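Local coordinates for putative transcriptional regulator protein, LacI family (Rhizobium etli, PDB 3MIZ) that probably acts as a LacI-family transcriptional regulator that binds cis-regulatory DNA, here seen as its periplasmic binding protein-like part, at residues Y136-L139 / N140-L143; F160-E164 / N165-I169; R236-T239 / M240-P244; K262-N265 / D266-G270. One frame throughout, in Å; residues are numbered along the deposited sequence.

Contact 1: Y136-L139 / N140-L143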
loop_
_atom_site.group_PDB
_atom_site.type_symbol
_atom_site.label_atom_id
_atom_site.label_comp_id
_atom_site.label_asym_id
_atom_site.label_seq_id
_atom_site.Cartn_x
_atom_site.Cartn_y
_atom_site.Cartn_z
ATOM N N TYR A 136 1.871 -24.959 0.240
ATOM C CA TYR A 136 1.082 -23.835 0.722
ATOM C C TYR A 136 1.883 -23.152 1.830
ATOM O O TYR A 136 2.202 -23.771 2.844
ATOM C CB TYR A 136 -0.265 -24.318 1.278
ATOM C CG TYR A 136 -1.214 -23.193 1.629
ATOM C CD1 TYR A 136 -2.136 -22.707 0.695
ATOM C CD2 TYR A 136 -1.135 -22.554 2.867
ATOM C CE1 TYR A 136 -2.951 -21.603 0.988
ATOM C CE2 TYR A 136 -1.939 -21.451 3.168
ATOM C CZ TYR A 136 -2.841 -20.980 2.222
ATOM O OH TYR A 136 -3.601 -19.868 2.503
ATOM N N ILE A 137 2.238 -21.889 1.623
ATOM C CA ILE A 137 2.979 -21.151 2.633
ATOM C C ILE A 137 1.981 -20.197 3.280
ATOM O O ILE A 137 1.444 -19.280 2.639
ATOM C CB ILE A 137 4.181 -20.416 2.016
ATOM C CG1 ILE A 137 5.084 -21.429 1.300
ATOM C CG2 ILE A 137 4.989 -19.741 3.103
ATOM C CD1 ILE A 137 6.359 -20.831 0.736
ATOM N N ARG A 138 1.721 -20.464 4.557
ATOM C CA ARG A 138 0.748 -19.744 5.370
ATOM C C ARG A 138 0.975 -18.292 5.750
ATOM O O ARG A 138 2.069 -17.888 6.151
ATOM C CB ARG A 138 0.511 -20.521 6.671
ATOM C CG ARG A 138 0.058 -21.956 6.468
ATOM C CD ARG A 138 0.120 -22.727 7.776
ATOM N NE ARG A 138 -0.760 -22.151 8.794
ATOM C CZ ARG A 138 -0.834 -22.597 10.045
ATOM N NH1 ARG A 138 -0.079 -23.616 10.430
ATOM N NH2 ARG A 138 -1.680 -22.041 10.903
ATOM N N LEU A 139 -0.101 -17.523 5.642
ATOM C CA LEU A 139 -0.110 -16.124 6.034
ATOM C C LEU A 139 -0.221 -16.170 7.564
ATOM O O LEU A 139 -0.581 -17.210 8.132
ATOM C CB LEU A 139 -1.341 -15.432 5.436
ATOM C CG LEU A 139 -1.623 -13.964 5.766
ATOM C CD1 LEU A 139 -0.516 -13.078 5.233
ATOM C CD2 LEU A 139 -2.959 -13.565 5.153
ATOM N N ASN A 140 0.093 -15.055 8.218
ATOM C CA ASN A 140 0.037 -14.941 9.679
ATOM C C ASN A 140 -1.183 -15.657 10.262
ATOM O O ASN A 140 -2.315 -15.265 10.002
ATOM C CB ASN A 140 -0.012 -13.465 10.083
ATOM C CG ASN A 140 0.358 -13.248 11.543
ATOM O OD1 ASN A 140 0.081 -14.090 12.399
ATOM N ND2 ASN A 140 0.972 -12.112 11.832
ATOM N N PRO A 141 -0.966 -16.713 11.069
ATOM C CA PRO A 141 -2.044 -17.495 11.696
ATOM C C PRO A 141 -3.011 -16.704 12.577
ATOM O O PRO A 141 -4.129 -17.157 12.842
ATOM C CB PRO A 141 -1.289 -18.555 12.496
ATOM C CG PRO A 141 -0.035 -18.735 11.725
ATOM C CD PRO A 141 0.347 -17.313 11.362
ATOM N N ILE A 142 -2.590 -15.531 13.038
ATOM C CA ILE A 142 -3.458 -14.710 13.877
ATOM C C ILE A 142 -4.619 -14.179 13.043
ATOM O O ILE A 142 -5.686 -13.851 13.565
ATOM C CB ILE A 142 -2.689 -13.511 14.483
ATOM C CG1 ILE A 142 -3.585 -12.771 15.480
ATOM C CG2 ILE A 142 -2.254 -12.560 13.384
ATOM C CD1 ILE A 142 -2.892 -11.621 16.203
ATOM N N LEU A 143 -4.401 -14.103 11.737
ATOM C CA LEU A 143 -5.411 -13.610 10.823
ATOM C C LEU A 143 -6.481 -14.644 10.525
ATOM O O LEU A 143 -6.181 -15.768 10.112
ATOM C CB LEU A 143 -4.756 -13.158 9.515
ATOM C CG LEU A 143 -3.836 -11.940 9.645
ATOM C CD1 LEU A 143 -3.228 -11.600 8.298
ATOM C CD2 LEU A 143 -4.647 -10.765 10.171
#

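Contact 2: F160-E164 / N165-I169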
loop_
_atom_site.group_PDB
_atom_site.type_symbol
_atom_site.label_atom_id
_atom_site.label_comp_id
_atom_site.label_asym_id
_atom_site.label_seq_id
_atom_site.Cartn_x
_atom_site.Cartn_y
_atom_site.Cartn_z
ATOM N N PHE A 160 -10.773 -33.894 -3.214
ATOM C CA PHE A 160 -10.305 -34.301 -4.536
ATOM C C PHE A 160 -9.648 -35.673 -4.465
ATOM O O PHE A 160 -9.758 -36.472 -5.395
ATOM C CB PHE A 160 -9.293 -33.294 -5.089
ATOM C CG PHE A 160 -8.790 -33.638 -6.466
ATOM C CD1 PHE A 160 -9.575 -33.397 -7.587
ATOM C CD2 PHE A 160 -7.544 -34.223 -6.638
ATOM C CE1 PHE A 160 -9.121 -33.735 -8.865
ATOM C CE2 PHE A 160 -7.079 -34.565 -7.910
ATOM C CZ PHE A 160 -7.868 -34.321 -9.023
ATOM N N GLY A 161 -8.950 -35.943 -3.366
ATOM C CA GLY A 161 -8.311 -37.238 -3.235
ATOM C C GLY A 161 -6.896 -37.201 -2.707
ATOM O O GLY A 161 -6.401 -38.210 -2.212
ATOM N N LEU A 162 -6.235 -36.052 -2.809
ATOM C CA LEU A 162 -4.866 -35.938 -2.322
ATOM C C LEU A 162 -4.826 -36.138 -0.815
ATOM O O LEU A 162 -5.807 -35.878 -0.119
ATOM C CB LEU A 162 -4.277 -34.568 -2.666
ATOM C CG LEU A 162 -4.199 -34.180 -4.145
ATOM C CD1 LEU A 162 -3.490 -32.842 -4.273
ATOM C CD2 LEU A 162 -3.454 -35.255 -4.931
ATOM N N THR A 163 -3.686 -36.599 -0.317
ATOM C CA THR A 163 -3.526 -36.827 1.111
ATOM C C THR A 163 -2.551 -35.811 1.675
ATOM O O THR A 163 -1.757 -35.228 0.939
ATOM C CB THR A 163 -2.969 -38.233 1.406
ATOM O OG1 THR A 163 -1.589 -38.290 1.020
ATOM C CG2 THR A 163 -3.752 -39.289 0.635
ATOM N N GLU A 164 -2.607 -35.613 2.986
ATOM C CA GLU A 164 -1.723 -34.668 3.647
ATOM C C GLU A 164 -0.282 -34.929 3.214
ATOM O O GLU A 164 0.558 -34.028 3.227
ATOM C CB GLU A 164 -1.849 -34.810 5.167
ATOM C CG GLU A 164 -1.399 -33.584 5.949
ATOM C CD GLU A 164 -2.235 -32.357 5.626
ATOM O OE1 GLU A 164 -2.103 -31.817 4.507
ATOM O OE2 GLU A 164 -3.037 -31.941 6.488
ATOM N N ASN A 165 -0.013 -36.166 2.806
ATOM C CA ASN A 165 1.324 -36.570 2.379
ATOM C C ASN A 165 1.737 -35.982 1.023
ATOM O O ASN A 165 2.924 -35.956 0.687
ATOM C CB ASN A 165 1.402 -38.097 2.328
ATOM C CG ASN A 165 2.824 -38.605 2.256
ATOM O OD1 ASN A 165 3.488 -38.489 1.227
ATOM N ND2 ASN A 165 3.306 -39.165 3.360
ATOM N N ASP A 166 0.763 -35.519 0.245
ATOM C CA ASP A 166 1.054 -34.929 -1.058
ATOM C C ASP A 166 1.239 -33.423 -0.914
ATOM O O ASP A 166 1.648 -32.741 -1.859
ATOM C CB ASP A 166 -0.083 -35.192 -2.046
ATOM C CG ASP A 166 -0.337 -36.669 -2.264
ATOM O OD1 ASP A 166 0.646 -37.421 -2.442
ATOM O OD2 ASP A 166 -1.521 -37.070 -2.266
ATOM N N LEU A 167 0.939 -32.907 0.274
ATOM C CA LEU A 167 1.057 -31.478 0.517
ATOM C C LEU A 167 2.314 -31.071 1.280
ATOM O O LEU A 167 2.903 -31.859 2.021
ATOM C CB LEU A 167 -0.169 -30.965 1.284
ATOM C CG LEU A 167 -1.606 -31.119 0.762
ATOM C CD1 LEU A 167 -1.637 -31.138 -0.762
ATOM C CD2 LEU A 167 -2.206 -32.381 1.316
ATOM N N SER A 168 2.720 -29.824 1.071
ATOM C CA SER A 168 3.866 -29.238 1.752
ATOM C C SER A 168 3.330 -27.942 2.344
ATOM O O SER A 168 3.235 -26.933 1.647
ATOM C CB SER A 168 5.001 -28.919 0.774
ATOM O OG SER A 168 5.744 -30.073 0.423
ATOM N N ILE A 169 2.970 -27.977 3.624
ATOM C CA ILE A 169 2.427 -26.801 4.287
ATOM C C ILE A 169 3.436 -26.247 5.280
ATOM O O ILE A 169 3.996 -26.983 6.086
ATOM C CB ILE A 169 1.106 -27.142 5.015
ATOM C CG1 ILE A 169 0.128 -27.766 4.018
ATOM C CG2 ILE A 169 0.499 -25.873 5.626
ATOM C CD1 ILE A 169 -1.185 -28.242 4.619
#

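Contact 3: R236-T239 / M240-P244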
loop_
_atom_site.group_PDB
_atom_site.type_symbol
_atom_site.label_atom_id
_atom_site.label_comp_id
_atom_site.label_asym_id
_atom_site.label_seq_id
_atom_site.Cartn_x
_atom_site.Cartn_y
_atom_site.Cartn_z
ATOM N N ARG A 236 -2.754 -5.298 -6.607
ATOM C CA ARG A 236 -2.203 -4.768 -7.856
ATOM C C ARG A 236 -0.715 -4.409 -7.855
ATOM O O ARG A 236 0.005 -4.737 -8.795
ATOM C CB ARG A 236 -3.003 -3.544 -8.319
ATOM C CG ARG A 236 -4.515 -3.712 -8.321
ATOM C CD ARG A 236 -5.109 -3.398 -6.949
ATOM N NE ARG A 236 -6.503 -2.964 -7.043
ATOM C CZ ARG A 236 -7.515 -3.755 -7.386
ATOM N NH1 ARG A 236 -7.299 -5.034 -7.666
ATOM N NH2 ARG A 236 -8.745 -3.266 -7.451
ATOM N N THR A 237 -0.267 -3.721 -6.814
ATOM C CA THR A 237 1.132 -3.325 -6.701
ATOM C C THR A 237 2.055 -4.520 -6.969
ATOM O O THR A 237 3.104 -4.397 -7.607
ATOM C CB THR A 237 1.410 -2.768 -5.291
ATOM O OG1 THR A 237 0.668 -1.555 -5.109
ATOM C CG2 THR A 237 2.888 -2.499 -5.092
ATOM N N VAL A 238 1.636 -5.682 -6.500
ATOM C CA VAL A 238 2.418 -6.894 -6.663
ATOM C C VAL A 238 2.068 -7.737 -7.890
ATOM O O VAL A 238 2.925 -8.006 -8.721
ATOM C CB VAL A 238 2.281 -7.780 -5.408
ATOM C CG1 VAL A 238 3.070 -9.075 -5.581
ATOM C CG2 VAL A 238 2.762 -7.006 -4.189
ATOM N N THR A 239 0.808 -8.140 -8.014
ATOM C CA THR A 239 0.414 -9.023 -9.114
ATOM C C THR A 239 0.876 -8.627 -10.503
ATOM O O THR A 239 1.225 -9.498 -11.315
ATOM C CB THR A 239 -1.115 -9.259 -9.127
ATOM O OG1 THR A 239 -1.802 -8.021 -9.348
ATOM C CG2 THR A 239 -1.552 -9.852 -7.790
HETATM N N MSE A 240 0.893 -7.326 -10.779
HETATM C CA MSE A 240 1.318 -6.833 -12.080
HETATM C C MSE A 240 2.794 -6.437 -12.145
HETATM O O MSE A 240 3.270 -5.948 -13.175
HETATM C CB MSE A 240 0.444 -5.656 -12.492
HETATM C CG MSE A 240 -0.999 -6.049 -12.736
HETATM SE SE MSE A 240 -2.043 -4.555 -13.312
HETATM C CE MSE A 240 -1.751 -4.717 -15.223
ATOM N N ALA A 241 3.510 -6.643 -11.044
ATOM C CA ALA A 241 4.936 -6.345 -10.987
ATOM C C ALA A 241 5.670 -7.650 -11.272
ATOM O O ALA A 241 6.643 -7.687 -12.021
ATOM C CB ALA A 241 5.317 -5.821 -9.600
ATOM N N LEU A 242 5.190 -8.728 -10.666
ATOM C CA LEU A 242 5.803 -10.030 -10.866
ATOM C C LEU A 242 5.606 -10.472 -12.310
ATOM O O LEU A 242 4.574 -10.194 -12.930
ATOM C CB LEU A 242 5.183 -11.071 -9.929
ATOM C CG LEU A 242 5.233 -10.760 -8.428
ATOM C CD1 LEU A 242 4.459 -11.822 -7.658
ATOM C CD2 LEU A 242 6.680 -10.687 -7.959
ATOM N N LYS A 243 6.614 -11.149 -12.842
ATOM C CA LYS A 243 6.565 -11.672 -14.199
ATOM C C LYS A 243 7.049 -13.107 -14.061
ATOM O O LYS A 243 8.134 -13.347 -13.529
ATOM C CB LYS A 243 7.512 -10.893 -15.122
ATOM C CG LYS A 243 7.285 -9.385 -15.149
ATOM C CD LYS A 243 5.951 -9.012 -15.775
ATOM C CE LYS A 243 5.768 -7.499 -15.799
ATOM N NZ LYS A 243 4.491 -7.084 -16.443
ATOM N N PRO A 244 6.257 -14.081 -14.529
ATOM C CA PRO A 244 4.950 -13.919 -15.178
ATOM C C PRO A 244 3.884 -13.322 -14.267
ATOM O O PRO A 244 3.979 -13.406 -13.034
ATOM C CB PRO A 244 4.599 -15.343 -15.593
ATOM C CG PRO A 244 5.184 -16.152 -14.475
ATOM C CD PRO A 244 6.547 -15.506 -14.288
#

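Contact 4: K262-N265 / D266-G270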
loop_
_atom_site.group_PDB
_atom_site.type_symbol
_atom_site.label_atom_id
_atom_site.label_comp_id
_atom_site.label_asym_id
_atom_site.label_seq_id
_atom_site.Cartn_x
_atom_site.Cartn_y
_atom_site.Cartn_z
ATOM N N LYS A 262 -23.958 1.696 -0.245
ATOM C CA LYS A 262 -25.348 1.708 -0.694
ATOM C C LYS A 262 -26.245 1.128 0.394
ATOM O O LYS A 262 -27.314 1.667 0.695
ATOM C CB LYS A 262 -25.518 0.895 -1.981
ATOM C CG LYS A 262 -26.951 0.914 -2.499
ATOM C CD LYS A 262 -27.163 -0.021 -3.672
ATOM C CE LYS A 262 -28.635 -0.031 -4.078
ATOM N NZ LYS A 262 -28.884 -0.880 -5.273
ATOM N N TRP A 263 -25.797 0.025 0.981
ATOM C CA TRP A 263 -26.537 -0.643 2.038
ATOM C C TRP A 263 -26.759 0.320 3.206
ATOM O O TRP A 263 -27.867 0.407 3.744
ATOM C CB TRP A 263 -25.762 -1.881 2.492
ATOM C CG TRP A 263 -26.592 -2.935 3.156
ATOM C CD1 TRP A 263 -27.956 -2.971 3.258
ATOM C CD2 TRP A 263 -26.113 -4.134 3.778
ATOM N NE1 TRP A 263 -28.354 -4.118 3.902
ATOM C CE2 TRP A 263 -27.243 -4.851 4.232
ATOM C CE3 TRP A 263 -24.839 -4.673 3.993
ATOM C CZ2 TRP A 263 -27.136 -6.082 4.889
ATOM C CZ3 TRP A 263 -24.733 -5.900 4.648
ATOM C CH2 TRP A 263 -25.877 -6.589 5.087
ATOM N N LEU A 264 -25.714 1.050 3.591
ATOM C CA LEU A 264 -25.835 2.008 4.685
ATOM C C LEU A 264 -26.839 3.092 4.301
ATOM O O LEU A 264 -27.657 3.521 5.123
ATOM C CB LEU A 264 -24.483 2.665 4.999
ATOM C CG LEU A 264 -24.504 3.769 6.072
ATOM C CD1 LEU A 264 -24.987 3.203 7.403
ATOM C CD2 LEU A 264 -23.114 4.374 6.234
ATOM N N ASN A 265 -26.771 3.533 3.050
ATOM C CA ASN A 265 -27.672 4.573 2.570
ATOM C C ASN A 265 -29.125 4.140 2.741
ATOM O O ASN A 265 -29.947 4.916 3.227
ATOM C CB ASN A 265 -27.379 4.893 1.099
ATOM C CG ASN A 265 -28.021 6.198 0.638
ATOM O OD1 ASN A 265 -27.754 7.264 1.193
ATOM N ND2 ASN A 265 -28.863 6.114 -0.385
ATOM N N ASP A 266 -29.439 2.904 2.358
ATOM C CA ASP A 266 -30.805 2.398 2.483
ATOM C C ASP A 266 -31.222 2.268 3.943
ATOM O O ASP A 266 -32.370 2.540 4.292
ATOM C CB ASP A 266 -30.958 1.039 1.783
ATOM C CG ASP A 266 -30.697 1.114 0.291
ATOM O OD1 ASP A 266 -30.975 2.168 -0.315
ATOM O OD2 ASP A 266 -30.221 0.115 -0.283
ATOM N N LEU A 267 -30.288 1.852 4.793
ATOM C CA LEU A 267 -30.562 1.700 6.219
ATOM C C LEU A 267 -30.855 3.061 6.848
ATOM O O LEU A 267 -31.730 3.189 7.704
ATOM C CB LEU A 267 -29.362 1.070 6.924
ATOM C CG LEU A 267 -29.539 0.766 8.412
ATOM C CD1 LEU A 267 -30.571 -0.340 8.585
ATOM C CD2 LEU A 267 -28.212 0.343 9.015
ATOM N N ILE A 268 -30.106 4.073 6.421
ATOM C CA ILE A 268 -30.279 5.428 6.936
ATOM C C ILE A 268 -31.635 5.975 6.518
ATOM O O ILE A 268 -32.264 6.729 7.256
ATOM C CB ILE A 268 -29.183 6.367 6.399
ATOM C CG1 ILE A 268 -27.823 5.932 6.943
ATOM C CG2 ILE A 268 -29.486 7.807 6.794
ATOM C CD1 ILE A 268 -26.656 6.590 6.254
ATOM N N ALA A 269 -32.079 5.579 5.329
ATOM C CA ALA A 269 -33.355 6.022 4.791
ATOM C C ALA A 269 -34.504 5.132 5.247
ATOM O O ALA A 269 -35.624 5.260 4.757
ATOM C CB ALA A 269 -33.289 6.043 3.276
ATOM N N GLY A 270 -34.229 4.242 6.194
ATOM C CA GLY A 270 -35.260 3.341 6.677
ATOM C C GLY A 270 -35.080 1.976 6.045
ATOM O O GLY A 270 -34.220 1.203 6.465
#

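Contact 1: Y136-L139 / N140-L143
L139 meets L143 in a local contact where strand 134-138 turns toward helix 144-160. This is a strand-to-helix junction of the alpha/beta, periplasmic binding protein-like fold. The chain makes a type I beta turn from N140 to L143, closed by L143 N to N140 O at 3.0 Å. L143 then stands at the N-cap position. N140 adds an Asx turn: its OD1 accepts from I142 N at 3.1 Å. The N-H points almost straight at the oxygen, at 167°, but comes from above the carbonyl plane of the amide. N140 CG lies anti to the backbone N (chi1 -162°), which swings the amide over the turn. The other end of the same amide, ND2, gives hydrogen bonds to E180 and to the carbonyl of G175.

The two leucines touch by their methyl branches. L139 CD2 is 3.7 Å from L143 CD1, and L139 CG is 3.8 Å from the same methyl. L139 also packs on A146 of helix 144-160 and on M208 of helix 206-217. R138 and P141 form a second pair, with their side chains nearly at right angles. R138 NH2 comes within 3.8 Å of P141 CG, and the chain reaches it after a bend at chi3 (61°). The guanidinium has a weak, long ion pair with E147.

N140 N is buried and has no partner in the model. With OD1 held by I142 N and ND2 by E180 and G175, the N140 amide is probably fixed in rotation, and it helps hold the turn in shape.

Contact 2: F160-E164 / N165-I169
T163 to L167 fold through two successive backbone turns into strand 167-174, with D166 N bonded to T163 O at 2.6 Å and L167 N to E164 O at 3.2 Å. The turns follow helix 144-160, which the chain leaves at G161 with positive phi.

The D166 carboxylate folds back over the first turn. Its OD2 accepts from T163 N at 3.0 Å, nearly straight at 175° but from above the carboxylate plane. T163 and D166 are therefore joined twice, backbone to backbone and backbone to side chain. D166 CG lies beside its own backbone N (chi1 -59°), which brings OD2 to that donor. L162 CB also lies against OD2.

E164 bends at chi2 (62°) and crosses L167 at about a right angle. E164 OE1 lies 3.7 Å from I169 CD1, while OE2 makes a salt bridge to R154 of helix 144-160. L167 packs on F153 and T157 of that helix, with L162 CD1 4.3 Å from L167 CD1.

The reciprocal T163-D166 bonds fix the turn as the chain reverses. The R154 bridge probably steadies the E164 carboxylate as it lies over apolar side chains.

Contact 3: R236-T239 / M240-P244
V238 and L242 carry this contact at the end of the short helix 236-239, where the chain passes into a loop. V238 O is the central acceptor and takes two backbone donors. L242 N lies 3.1 Å from V238 O and comes nearly in line with the carbonyl, at a C=O...N angle of 177°. A241 N lies 2.8 Å from V238 O and comes from well above the carbonyl plane. The helix thus ends with one carbonyl bonded both three and four residues on. A third bond, from N of the selenomethionine M240 to R236 O at 3.4 Å, is weak. It is fairly straight all the same, so its weakness lies in its length.

The side chains of V238 and L242 run side by side and point the same way. V238 CG1 meets L242 CD1 at 3.7 Å. V238 CG1 lies anti to the V238 backbone N (chi1 178°), which turns this methyl toward the leucine. A241 CB rests 3.3 Å from T237 O.

The polar side chains find their main partners beyond the two segments: T239 OG1 bonds to D234 OD1, T237 OG1 to the hydroxyl of Y28 of the second subunit, and R236 NH2 makes a salt bridge with D31. V238 packs on I210 of helix 206-217, and L242 on A209 and Y213 of the same helix. A241 and L242 also touch I210 of the second subunit, so the contact forms part of the subunit interface while resting on helix 206-217 of its own chain, ahead of strand 248-250.

Contact 4: K262-N265 / D266-G270
L264 and I268 sit one turn apart on an alpha-helix, near the C-terminal end of helix 253-268. Their side chains meet at an angle, with L264 CG 3.6 Å from I268 CD1. I268 CG1 lies beside the backbone N (chi1 -65°), and it passes 3.0 Å from L264 O on the way. L264 CG is anti to the backbone N (chi1 176°), which leans its branch forward along the helix toward the isoleucine.

Backbone bonds of the i to i+4 kind hold this pair in place. I268 N reaches L264 O at 2.8 Å. The two bonds before it repeat the pattern, D266 N to K262 O and L267 N to W263 O, both at 3.0 Å. The last in the series, A269 N to N265 O, is more bent, at 142°. A269 then leaves helical geometry, and G270 N bonds back to L267 O.

K262 and D266 share one flank. The lysine is fully extended, and its NZ stays 5.3 Å from D266 OD2. The opposite charges may attract across that gap, but the charged atoms do not touch.

Further out, L264, N265 and I268 pack on F16 of strand 15-20 and L264 also on V96 of strand 95-97, so this face of the helix covers the parallel sheet. W263 packs on V96 as well and makes a cation-pi contact with R278. K262 and N265 lie against W39 of helix 30-42. On the polar flank, the aliphatic part of K262 passes the aspartate, with K262 CG 4.0 Å from D266 OD2.

All four contacts are local, and along the chain they follow in series; none nests in or crosses another. Contact 1 closes the turn from strand 134-138 to helix 144-160. Contact 2 closes the return from that helix to strand 167-174. The two strands are neighbours in the mixed sheet, so contacts 1 and 2 sit at the two junctions of a beta-alpha-beta crossover, one at each end of helix 144-160. They touch through a probable hydrogen bond from Y136 N to S168 O. Contact 3 ends helix 236-239 beside the second subunit. Contact 4 ends helix 253-268 against the parallel sheet, and its centre lies about 46 Å from that of contact 2.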